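Local coordinates for probable spore coat polysaccharide biosynthesis protein E (Chromobacterium violaceum ATCC 12472, PDB 3G8R) that probably acts as an N-acylneuraminate-9-phosphate synthase-like enzyme of sugar biosynthesis, with a zinc-binding NeuB-type TIM barrel followed by a SAF domain, at residues Arg279-Thr285 with Asn298-Pro304; Arg48-Ile54 with Phe70-Arg74; Ala171-Thr175 with Asn236-Ala240; Phe122-Leu128 with Asp149-Val153. The contacts are given in a common frame with arbitrary orientation. Residue numbers count along the deposited sequence, not the author numbering.

In the fold
Contacts 2, 3 and 4 belong to the eight-stranded TIM barrel, while contact 1 lies in the SAF domain on the opposite side of the chain's centre, about 81, 64 and 68 Å from them between centres. Contact 3 is beside the zinc: the side chain of Tyr-173 is about 4 Å from the ion at the nearest, that of Arg-48 in contact 2 about 8 Å and that of Phe-122 in contact 4 about 12 Å. The barrel contacts are about 22 to 25 Å apart between centres. The dimer reunites what one chain separates, since Phe-303 of contact 1 stacks on Phe-53 of the second subunit's contact 2, and Arg-280 salt-bridges Asp-124 of its contact 4.

Contact 1 of 4, residues Arg279-Thr285 with Asn298-Pro304; sequences RRGVFAT and NVSFAFP
Residues 281-284 and 299-302 run antiparallel, their axes 4.5 Å apart at closest and at 142°, as an antiparallel strand pair in the SAF domain. Ahead of the strand, Arg-279 O lies 3.5 Å from Phe-303 CB; the CA-to-CB bond of Arg-279 points away, and its NE hydrogen-bonds Cys-120 O of the second subunit. Arg-280 lays its guanidinium over Phe-301 CB (NH1 to CB 3.9 Å), and its charge meets Glu-101 and Asp-124 of the second subunit. Gly-281 opposes Ala-302 as a hydrogen-bonded pair, Gly-281 N to Ala-302 O 2.6 Å and Ala-302 N to Gly-281 O 3.0 Å. Val-282 (t) and Phe-301 (m) form a non-hydrogen-bonded pair with side chains on one face, CG2 of Val-282 3.8 Å from CD1 of Phe-301. Phe-283 pairs with Ser-300 through two 2.8 Å bonds, Phe-283 N to Ser-300 O and Ser-300 N to Phe-283 O; the side chain of Phe-283 (chi1 m), on the face opposite Val-282 and Phe-301, brings CE2 3.9 Å from Ala-302 CB, room that a small alanine leaves. Ala-284 and Val-299 are a non-hydrogen-bonded pair, CA atoms 4.3 Å apart, with side chains diverging, and Thr-285 N closes the ladder on Asn-298 O at 2.6 Å. A cis peptide precedes Pro-304. Main-chain bonds thus hold the strands together, leaving both arginines and the rings of Phe-283 and Phe-303 to engage the other subunit's barrel.

Contact 2 of 4, residues Arg48-Ile54 with Phe70-Arg74; sequences RNLDTFI and FEETR
Close to the zinc site of the TIM barrel, the loop after strand 40-47 packs its short helix 50-53 against the end of helix 67-72. Asn-49 is the N-cap residue, and the closest CA pair is Leu-50 with Glu-71 at 7.5 Å. Arg-48, extended from an m chi1, lays its guanidinium flat on Phe-70 (also m), centres 3.9 Å apart and planes at 28°; CZ of Arg-48 is 3.3 Å from CZ of Phe-70. Its NH1 is held by Gln-46. Leu-50 CD2 reaches Phe-70 O at 3.3 Å, and Ile-54 CD1 meets Phe-70 CB at 3.9 Å and Glu-71 CG at 3.6 Å, branched side chains suiting the space between the helices. At the exposed edge Arg-74, t through chi1 to chi3, crosses Leu-50, CB of Leu-50 to NH2 3.6 Å, and its NH1 makes a salt bridge with Asp-51 OD1 at 2.9 Å. The chemistry thus joins the two segments by a salt bridge at the exposed edge and by a guanidinium stacked on the buried Phe-70.

Contact 3 of 4, residues Ala171-Thr175 with Asn236-Ala240; sequences AEYPT and NNYSA
Tyr-173 (chi1 -75°, m; chi2 91°) and Tyr-238 (chi1 48°, p; chi2 -82°) meet as a T-shaped pair, the edge of Tyr-173 aimed at the face of Tyr-238, with ring centroids 5.5 Å apart and planes at 72°. CD2 of Tyr-173 approaches CE2 of Tyr-238 to 3.8 Å. A cis peptide follows Tyr-173, and the rigid Pro-174 (C-gamma endo) sits beside the second tyrosine, with CB of Pro-174 4.1 Å from CB of Tyr-238; their CA atoms, 5.2 Å apart, are the closest across the segments. Both segments are irregular loops of the TIM barrel, one after strand 164-168 and the other after strand 221-225, and they meet next to the zinc site. Tyr-173 meets the zinc ligand His-202 with planes at about 45°, while Tyr-238 packs edge-to-face with the other, His-225; tyrosine's broad ring lets each contact an imidazole and the other tyrosine. Within its loop Thr-175 (m) donates from OG1 to Glu-172 O at 2.7 Å. Asn-237, with chi1 near 8°, extends ND2 to 3.7 Å from CD of Pro-174.

Contact 4 of 4, residues Phe122-Leu128 with Asp149-Val153; sequences FTDWPLL and DIDKV
Most striking here is Val-153 (t), held between three larger side chains, Phe-122, Trp-125 and Leu-128. Its CG2 lies over the face of the Phe-122 ring as a CH-pi contact, 4.1 Å from the centroid, and is 3.8 Å from both CZ3 of Trp-125 (m) and CD1 of Leu-128; its CG1 is 3.5 Å from CZ of Phe-122. The t rotamer of Phe-122 also brings CE1 to 3.9 Å from Ile-150 CG1. Thr-123 and Asp-149 are the closest CA pair at 7.2 Å. Threonine serves two sides, with Thr-123 CG2 in van der Waals contact with Asp-149 CG at 3.8 Å and OG1 hydrogen-bonded to Asn-313 of the second subunit. Asp-124, centre of an inverse gamma turn, N-caps helix 125-132 through a weak bond from Leu-127 N to Asp-124 OD1 at 3.5 Å, and its carboxylate also pairs with Arg-280 of the second subunit. Such apolar packing of helices following successive parallel strands, here 114-117 and 138-141, is typical of the outer layer of a TIM barrel.

Contact 1 of 4, residues Arg279-Thr285 with Asn298-Pro304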
# COMPACT_ATOMS: atom_id res chain seq x y z
N ARG A 279 19.92 4.02 25.26
CA ARG A 279 20.14 2.70 25.86
C ARG A 279 20.68 2.70 27.29
O ARG A 279 21.29 3.66 27.74
CB ARG A 279 21.10 1.88 25.01
CG ARG A 279 20.62 1.65 23.65
CD ARG A 279 21.24 0.46 23.05
NE ARG A 279 20.23 -0.15 22.21
CZ ARG A 279 20.32 -0.29 20.89
NH1 ARG A 279 21.41 0.09 20.26
NH2 ARG A 279 19.29 -0.85 20.22
N ARG A 280 20.51 1.55 27.95
CA ARG A 280 20.87 1.38 29.34
C ARG A 280 22.28 0.79 29.41
O ARG A 280 22.54 -0.28 28.85
CB ARG A 280 19.85 0.43 29.95
CG ARG A 280 19.14 0.96 31.15
CD ARG A 280 17.75 0.39 31.32
NE ARG A 280 17.65 -1.04 31.03
CZ ARG A 280 17.21 -1.94 31.89
NH1 ARG A 280 16.85 -1.55 33.08
NH2 ARG A 280 17.14 -3.22 31.56
N GLY A 281 23.20 1.48 30.06
CA GLY A 281 24.57 1.00 30.19
C GLY A 281 24.69 0.13 31.43
O GLY A 281 23.84 0.19 32.31
N VAL A 282 25.76 -0.66 31.49
CA VAL A 282 25.96 -1.55 32.60
C VAL A 282 27.02 -0.94 33.48
O VAL A 282 28.13 -0.67 33.01
CB VAL A 282 26.47 -2.90 32.11
CG1 VAL A 282 26.70 -3.85 33.28
CG2 VAL A 282 25.51 -3.46 31.18
N PHE A 283 26.68 -0.75 34.75
CA PHE A 283 27.60 -0.15 35.71
C PHE A 283 27.92 -1.13 36.81
O PHE A 283 27.06 -1.92 37.20
CB PHE A 283 26.99 1.10 36.36
CG PHE A 283 26.79 2.25 35.40
CD1 PHE A 283 27.71 3.29 35.36
CD2 PHE A 283 25.68 2.29 34.55
CE1 PHE A 283 27.52 4.38 34.48
CE2 PHE A 283 25.48 3.37 33.67
CZ PHE A 283 26.39 4.42 33.64
N ALA A 284 29.15 -1.07 37.32
CA ALA A 284 29.47 -1.80 38.55
C ALA A 284 28.82 -1.13 39.77
O ALA A 284 28.78 0.11 39.88
CB ALA A 284 30.97 -1.96 38.74
N THR A 285 28.29 -1.96 40.67
CA THR A 285 27.66 -1.43 41.86
C THR A 285 28.60 -1.53 43.08
O THR A 285 28.28 -1.01 44.16
CB THR A 285 26.34 -2.15 42.17
OG1 THR A 285 26.61 -3.52 42.42
CG2 THR A 285 25.43 -2.08 41.01
N ASN A 298 26.76 -6.73 42.03
CA ASN A 298 27.95 -6.16 41.35
C ASN A 298 27.75 -5.31 40.07
O ASN A 298 28.54 -4.38 39.86
CB ASN A 298 29.18 -7.13 41.28
CG ASN A 298 29.32 -7.87 39.96
OD1 ASN A 298 28.47 -7.76 39.09
ND2 ASN A 298 30.39 -8.65 39.83
N VAL A 299 26.73 -5.60 39.25
CA VAL A 299 26.31 -4.67 38.19
C VAL A 299 24.87 -4.19 38.31
O VAL A 299 24.03 -4.87 38.89
CB VAL A 299 26.36 -5.26 36.79
CG1 VAL A 299 27.67 -5.89 36.48
CG2 VAL A 299 25.21 -6.25 36.62
N SER A 300 24.58 -3.05 37.70
CA SER A 300 23.24 -2.53 37.55
C SER A 300 23.10 -1.83 36.19
O SER A 300 24.08 -1.52 35.52
CB SER A 300 22.92 -1.56 38.69
OG SER A 300 23.60 -0.31 38.55
N PHE A 301 21.88 -1.57 35.78
CA PHE A 301 21.67 -0.95 34.49
C PHE A 301 21.13 0.43 34.68
O PHE A 301 20.31 0.66 35.55
CB PHE A 301 20.71 -1.79 33.65
CG PHE A 301 21.04 -3.22 33.64
CD1 PHE A 301 22.25 -3.67 33.11
CD2 PHE A 301 20.20 -4.13 34.21
CE1 PHE A 301 22.58 -5.01 33.12
CE2 PHE A 301 20.53 -5.46 34.24
CZ PHE A 301 21.71 -5.90 33.68
N ALA A 302 21.56 1.36 33.85
CA ALA A 302 21.19 2.74 34.01
C ALA A 302 21.65 3.43 32.78
O ALA A 302 22.54 2.95 32.10
CB ALA A 302 21.87 3.31 35.21
N PHE A 303 21.04 4.56 32.48
CA PHE A 303 21.38 5.30 31.30
C PHE A 303 21.95 6.68 31.62
O PHE A 303 21.68 7.22 32.71
CB PHE A 303 20.12 5.42 30.47
CG PHE A 303 19.74 6.80 30.07
CD1 PHE A 303 19.62 7.13 28.72
CD2 PHE A 303 19.41 7.76 31.03
CE1 PHE A 303 19.24 8.44 28.30
CE2 PHE A 303 19.01 9.08 30.64
CZ PHE A 303 18.93 9.41 29.26
N PRO A 304 22.68 7.29 30.65
CA PRO A 304 22.98 6.81 29.31
C PRO A 304 24.39 6.22 29.26
O PRO A 304 25.16 6.45 30.17
CB PRO A 304 22.92 8.06 28.49
CG PRO A 304 23.44 9.07 29.38
CD PRO A 304 23.03 8.71 30.77

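Contact 2 of 4, residues Arg48-Ile54 with Phe70-Arg74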
# COMPACT_ATOMS: atom_id res chain seq x y z
N ARG A 48 -11.11 -1.21 -33.38
CA ARG A 48 -12.32 -1.90 -33.80
C ARG A 48 -12.45 -1.78 -35.32
O ARG A 48 -12.29 -0.70 -35.89
CB ARG A 48 -13.56 -1.26 -33.17
CG ARG A 48 -13.69 -1.46 -31.67
CD ARG A 48 -14.85 -0.64 -31.09
NE ARG A 48 -14.87 -0.74 -29.64
CZ ARG A 48 -14.11 -0.01 -28.83
NH1 ARG A 48 -13.28 0.90 -29.33
NH2 ARG A 48 -14.19 -0.17 -27.53
N ASN A 49 -12.74 -2.90 -35.99
CA ASN A 49 -13.04 -2.88 -37.40
C ASN A 49 -14.48 -2.53 -37.54
O ASN A 49 -15.35 -3.40 -37.55
CB ASN A 49 -12.79 -4.25 -38.01
CG ASN A 49 -12.64 -4.18 -39.49
OD1 ASN A 49 -13.55 -4.56 -40.23
ND2 ASN A 49 -11.49 -3.65 -39.95
N LEU A 50 -14.73 -1.23 -37.62
CA LEU A 50 -16.08 -0.70 -37.49
C LEU A 50 -17.08 -1.27 -38.49
O LEU A 50 -18.27 -1.36 -38.18
CB LEU A 50 -16.07 0.82 -37.48
CG LEU A 50 -16.52 1.47 -36.16
CD1 LEU A 50 -15.69 1.06 -34.95
CD2 LEU A 50 -16.52 2.99 -36.29
N ASP A 51 -16.57 -1.68 -39.66
CA ASP A 51 -17.34 -2.43 -40.68
C ASP A 51 -18.00 -3.71 -40.15
O ASP A 51 -19.22 -3.88 -40.31
CB ASP A 51 -16.44 -2.82 -41.86
CG ASP A 51 -16.21 -1.66 -42.85
OD1 ASP A 51 -17.00 -0.67 -42.85
OD2 ASP A 51 -15.23 -1.77 -43.64
N THR A 52 -17.19 -4.58 -39.55
CA THR A 52 -17.64 -5.85 -39.00
C THR A 52 -18.24 -5.65 -37.61
O THR A 52 -19.20 -6.32 -37.23
CB THR A 52 -16.46 -6.88 -38.89
OG1 THR A 52 -15.34 -6.26 -38.23
CG2 THR A 52 -16.00 -7.37 -40.25
N PHE A 53 -17.65 -4.73 -36.86
CA PHE A 53 -17.85 -4.68 -35.44
C PHE A 53 -19.21 -4.18 -35.04
O PHE A 53 -19.81 -4.69 -34.09
CB PHE A 53 -16.80 -3.81 -34.76
CG PHE A 53 -16.83 -3.91 -33.28
CD1 PHE A 53 -17.41 -2.91 -32.52
CD2 PHE A 53 -16.31 -5.03 -32.65
CE1 PHE A 53 -17.46 -2.99 -31.13
CE2 PHE A 53 -16.34 -5.14 -31.27
CZ PHE A 53 -16.92 -4.11 -30.50
N ILE A 54 -19.67 -3.16 -35.74
CA ILE A 54 -20.99 -2.64 -35.50
C ILE A 54 -21.92 -3.34 -36.45
O ILE A 54 -21.79 -3.23 -37.67
CB ILE A 54 -21.07 -1.12 -35.68
CG1 ILE A 54 -20.05 -0.43 -34.76
CG2 ILE A 54 -22.54 -0.65 -35.49
CD1 ILE A 54 -20.29 1.07 -34.50
N PHE A 70 -18.90 5.47 -31.18
CA PHE A 70 -17.97 4.74 -32.01
C PHE A 70 -17.98 5.17 -33.45
O PHE A 70 -16.92 5.36 -34.06
CB PHE A 70 -18.24 3.24 -31.95
CG PHE A 70 -17.81 2.59 -30.65
CD1 PHE A 70 -18.35 1.37 -30.27
CD2 PHE A 70 -16.89 3.20 -29.81
CE1 PHE A 70 -17.96 0.77 -29.08
CE2 PHE A 70 -16.51 2.59 -28.60
CZ PHE A 70 -17.04 1.39 -28.25
N GLU A 71 -19.17 5.32 -34.01
CA GLU A 71 -19.29 5.70 -35.42
C GLU A 71 -18.71 7.09 -35.67
O GLU A 71 -17.99 7.29 -36.63
CB GLU A 71 -20.74 5.60 -35.93
CG GLU A 71 -21.27 4.15 -36.04
CD GLU A 71 -22.71 4.04 -36.58
OE1 GLU A 71 -22.95 3.15 -37.43
OE2 GLU A 71 -23.59 4.85 -36.16
N GLU A 72 -19.01 8.04 -34.78
CA GLU A 72 -18.59 9.43 -34.93
C GLU A 72 -17.08 9.68 -34.90
O GLU A 72 -16.58 10.60 -35.55
CB GLU A 72 -19.21 10.29 -33.84
CG GLU A 72 -20.66 10.68 -34.07
CD GLU A 72 -21.19 11.54 -32.93
OE1 GLU A 72 -22.20 12.25 -33.16
OE2 GLU A 72 -20.60 11.53 -31.82
N THR A 73 -16.36 8.86 -34.14
CA THR A 73 -14.94 9.08 -33.93
C THR A 73 -14.07 8.14 -34.76
O THR A 73 -12.85 8.09 -34.57
CB THR A 73 -14.57 8.95 -32.45
OG1 THR A 73 -15.09 7.72 -31.95
CG2 THR A 73 -15.16 10.10 -31.65
N ARG A 74 -14.72 7.41 -35.67
CA ARG A 74 -14.08 6.49 -36.61
C ARG A 74 -12.79 7.07 -37.24
O ARG A 74 -12.76 8.23 -37.66
CB ARG A 74 -15.10 6.10 -37.69
CG ARG A 74 -14.70 5.03 -38.69
CD ARG A 74 -15.56 5.10 -39.97
NE ARG A 74 -15.43 3.87 -40.77
CZ ARG A 74 -16.32 2.87 -40.78
NH1 ARG A 74 -16.11 1.79 -41.52
NH2 ARG A 74 -17.43 2.96 -40.05

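Contact 3 of 4, residues Ala171-Thr175 with Asn236-Ala240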
# COMPACT_ATOMS: atom_id res chain seq x y z
N ALA A 171 -15.15 -1.31 -13.82
CA ALA A 171 -15.94 -0.85 -14.93
C ALA A 171 -17.03 0.11 -14.47
O ALA A 171 -18.22 -0.09 -14.72
CB ALA A 171 -16.52 -2.03 -15.68
N GLU A 172 -16.66 1.15 -13.75
CA GLU A 172 -17.60 2.22 -13.52
C GLU A 172 -16.93 3.44 -14.06
O GLU A 172 -15.73 3.69 -13.83
CB GLU A 172 -18.00 2.36 -12.06
CG GLU A 172 -18.79 1.15 -11.57
CD GLU A 172 -18.84 1.03 -10.05
OE1 GLU A 172 -19.00 -0.12 -9.55
OE2 GLU A 172 -18.74 2.08 -9.37
N TYR A 173 -17.70 4.17 -14.84
CA TYR A 173 -17.14 5.14 -15.75
C TYR A 173 -17.81 6.45 -15.44
O TYR A 173 -18.85 6.74 -15.99
CB TYR A 173 -17.48 4.72 -17.18
CG TYR A 173 -16.67 3.54 -17.72
CD1 TYR A 173 -17.12 2.22 -17.59
CD2 TYR A 173 -15.48 3.75 -18.41
CE1 TYR A 173 -16.39 1.13 -18.12
CE2 TYR A 173 -14.75 2.69 -18.95
CZ TYR A 173 -15.21 1.38 -18.79
OH TYR A 173 -14.45 0.36 -19.34
N PRO A 174 -17.24 7.26 -14.54
CA PRO A 174 -16.04 7.18 -13.71
C PRO A 174 -16.28 6.36 -12.46
O PRO A 174 -17.42 5.96 -12.18
CB PRO A 174 -15.82 8.62 -13.31
CG PRO A 174 -17.21 9.12 -13.19
CD PRO A 174 -17.96 8.52 -14.31
N THR A 175 -15.22 6.14 -11.70
CA THR A 175 -15.30 5.28 -10.52
C THR A 175 -15.30 6.08 -9.24
O THR A 175 -14.41 6.89 -9.01
CB THR A 175 -14.15 4.28 -10.50
OG1 THR A 175 -14.00 3.69 -11.80
CG2 THR A 175 -14.41 3.22 -9.46
N ASN A 236 -14.11 14.03 -21.04
CA ASN A 236 -14.95 13.35 -20.09
C ASN A 236 -14.38 13.31 -18.69
O ASN A 236 -13.31 13.82 -18.38
CB ASN A 236 -15.40 11.98 -20.56
CG ASN A 236 -14.27 11.16 -21.10
OD1 ASN A 236 -13.82 11.38 -22.22
ND2 ASN A 236 -13.80 10.21 -20.32
N ASN A 237 -15.15 12.66 -17.85
CA ASN A 237 -15.08 12.80 -16.41
C ASN A 237 -14.13 11.74 -15.79
O ASN A 237 -13.96 11.68 -14.56
CB ASN A 237 -16.53 12.70 -15.90
CG ASN A 237 -17.53 12.29 -17.05
OD1 ASN A 237 -17.76 13.03 -18.03
ND2 ASN A 237 -18.11 11.08 -16.92
N TYR A 238 -13.53 10.92 -16.65
CA TYR A 238 -12.51 9.94 -16.27
C TYR A 238 -11.26 10.04 -17.14
O TYR A 238 -10.55 9.05 -17.31
CB TYR A 238 -13.07 8.49 -16.33
CG TYR A 238 -13.85 8.10 -17.60
CD1 TYR A 238 -15.21 8.43 -17.77
CD2 TYR A 238 -13.24 7.37 -18.60
CE1 TYR A 238 -15.92 8.05 -18.93
CE2 TYR A 238 -13.95 6.99 -19.77
CZ TYR A 238 -15.28 7.33 -19.92
OH TYR A 238 -15.95 6.94 -21.08
N SER A 239 -10.99 11.21 -17.71
CA SER A 239 -9.82 11.37 -18.58
C SER A 239 -9.04 12.55 -18.14
O SER A 239 -9.60 13.62 -17.97
CB SER A 239 -10.24 11.52 -20.04
OG SER A 239 -11.06 10.42 -20.41
N ALA A 240 -7.74 12.37 -17.94
CA ALA A 240 -6.91 13.43 -17.38
C ALA A 240 -6.29 14.29 -18.47
O ALA A 240 -5.84 13.76 -19.48
CB ALA A 240 -5.81 12.86 -16.47

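Contact 4 of 4, residues Phe122-Leu128 with Asp149-Val153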
# COMPACT_ATOMS: atom_id res chain seq x y z
N PHE A 122 -12.26 -9.73 -22.04
CA PHE A 122 -11.43 -10.63 -21.26
C PHE A 122 -11.78 -12.08 -21.55
O PHE A 122 -10.90 -12.88 -21.74
CB PHE A 122 -11.43 -10.34 -19.75
CG PHE A 122 -10.34 -11.10 -18.98
CD1 PHE A 122 -10.67 -12.12 -18.08
CD2 PHE A 122 -8.98 -10.81 -19.18
CE1 PHE A 122 -9.67 -12.84 -17.38
CE2 PHE A 122 -7.99 -11.52 -18.48
CZ PHE A 122 -8.34 -12.54 -17.58
N THR A 123 -13.07 -12.41 -21.64
CA THR A 123 -13.46 -13.80 -21.92
C THR A 123 -13.97 -14.04 -23.35
O THR A 123 -14.58 -15.06 -23.65
CB THR A 123 -14.49 -14.31 -20.90
OG1 THR A 123 -15.52 -13.33 -20.73
CG2 THR A 123 -13.83 -14.55 -19.60
N ASP A 124 -13.73 -13.07 -24.22
CA ASP A 124 -14.07 -13.18 -25.63
C ASP A 124 -13.07 -14.20 -26.26
O ASP A 124 -12.12 -13.83 -26.98
CB ASP A 124 -13.97 -11.77 -26.23
CG ASP A 124 -14.59 -11.65 -27.62
OD1 ASP A 124 -14.29 -12.52 -28.46
OD2 ASP A 124 -15.34 -10.66 -27.87
N TRP A 125 -13.33 -15.48 -25.97
CA TRP A 125 -12.44 -16.60 -26.28
C TRP A 125 -11.87 -16.64 -27.68
O TRP A 125 -10.67 -16.81 -27.87
CB TRP A 125 -13.15 -17.91 -26.01
CG TRP A 125 -13.64 -17.99 -24.61
CD1 TRP A 125 -14.95 -18.11 -24.19
CD2 TRP A 125 -12.83 -17.95 -23.43
NE1 TRP A 125 -14.99 -18.15 -22.82
CE2 TRP A 125 -13.71 -18.05 -22.32
CE3 TRP A 125 -11.45 -17.82 -23.20
CZ2 TRP A 125 -13.25 -18.01 -20.98
CZ3 TRP A 125 -10.98 -17.79 -21.87
CH2 TRP A 125 -11.89 -17.88 -20.78
N PRO A 126 -12.74 -16.49 -28.69
CA PRO A 126 -12.24 -16.43 -30.05
C PRO A 126 -11.21 -15.32 -30.21
O PRO A 126 -10.23 -15.51 -30.94
CB PRO A 126 -13.48 -16.11 -30.88
CG PRO A 126 -14.63 -16.51 -30.04
CD PRO A 126 -14.21 -16.34 -28.62
N LEU A 127 -11.43 -14.18 -29.56
CA LEU A 127 -10.48 -13.07 -29.67
C LEU A 127 -9.17 -13.45 -29.02
O LEU A 127 -8.10 -13.07 -29.51
CB LEU A 127 -11.02 -11.77 -29.05
CG LEU A 127 -10.00 -10.62 -29.08
CD1 LEU A 127 -9.53 -10.31 -30.51
CD2 LEU A 127 -10.46 -9.35 -28.39
N LEU A 128 -9.25 -14.20 -27.91
CA LEU A 128 -8.06 -14.64 -27.20
C LEU A 128 -7.26 -15.63 -28.03
O LEU A 128 -6.03 -15.51 -28.11
CB LEU A 128 -8.39 -15.24 -25.83
CG LEU A 128 -8.98 -14.30 -24.79
CD1 LEU A 128 -8.78 -14.87 -23.39
CD2 LEU A 128 -8.37 -12.90 -24.85
N ASP A 149 -12.26 -17.66 -14.37
CA ASP A 149 -11.92 -17.18 -15.70
C ASP A 149 -10.52 -16.61 -15.82
O ASP A 149 -9.89 -16.78 -16.86
CB ASP A 149 -12.90 -16.09 -16.14
CG ASP A 149 -14.26 -16.64 -16.50
OD1 ASP A 149 -14.33 -17.82 -16.95
OD2 ASP A 149 -15.26 -15.87 -16.33
N ILE A 150 -10.06 -15.90 -14.79
CA ILE A 150 -8.79 -15.20 -14.83
C ILE A 150 -7.74 -16.25 -14.68
O ILE A 150 -6.70 -16.20 -15.32
CB ILE A 150 -8.61 -14.23 -13.65
CG1 ILE A 150 -9.80 -13.30 -13.54
CG2 ILE A 150 -7.35 -13.39 -13.83
CD1 ILE A 150 -9.74 -12.35 -12.35
N ASP A 151 -8.04 -17.21 -13.81
CA ASP A 151 -7.31 -18.46 -13.77
C ASP A 151 -7.19 -19.12 -15.13
O ASP A 151 -6.09 -19.47 -15.53
CB ASP A 151 -7.98 -19.43 -12.83
CG ASP A 151 -7.55 -19.25 -11.41
OD1 ASP A 151 -6.86 -18.26 -11.07
OD2 ASP A 151 -7.91 -20.13 -10.59
N LYS A 152 -8.30 -19.31 -15.85
CA LYS A 152 -8.21 -20.00 -17.13
C LYS A 152 -7.28 -19.21 -18.02
O LYS A 152 -6.31 -19.76 -18.59
CB LYS A 152 -9.55 -20.16 -17.83
CG LYS A 152 -10.29 -21.40 -17.41
CD LYS A 152 -11.77 -21.37 -17.82
CE LYS A 152 -12.62 -22.16 -16.80
NZ LYS A 152 -13.91 -21.46 -16.49
N VAL A 153 -7.56 -17.91 -18.10
CA VAL A 153 -6.83 -17.02 -18.96
C VAL A 153 -5.34 -16.92 -18.60
O VAL A 153 -4.49 -16.97 -19.48
CB VAL A 153 -7.46 -15.63 -18.98
CG1 VAL A 153 -6.53 -14.67 -19.67
CG2 VAL A 153 -8.76 -15.65 -19.71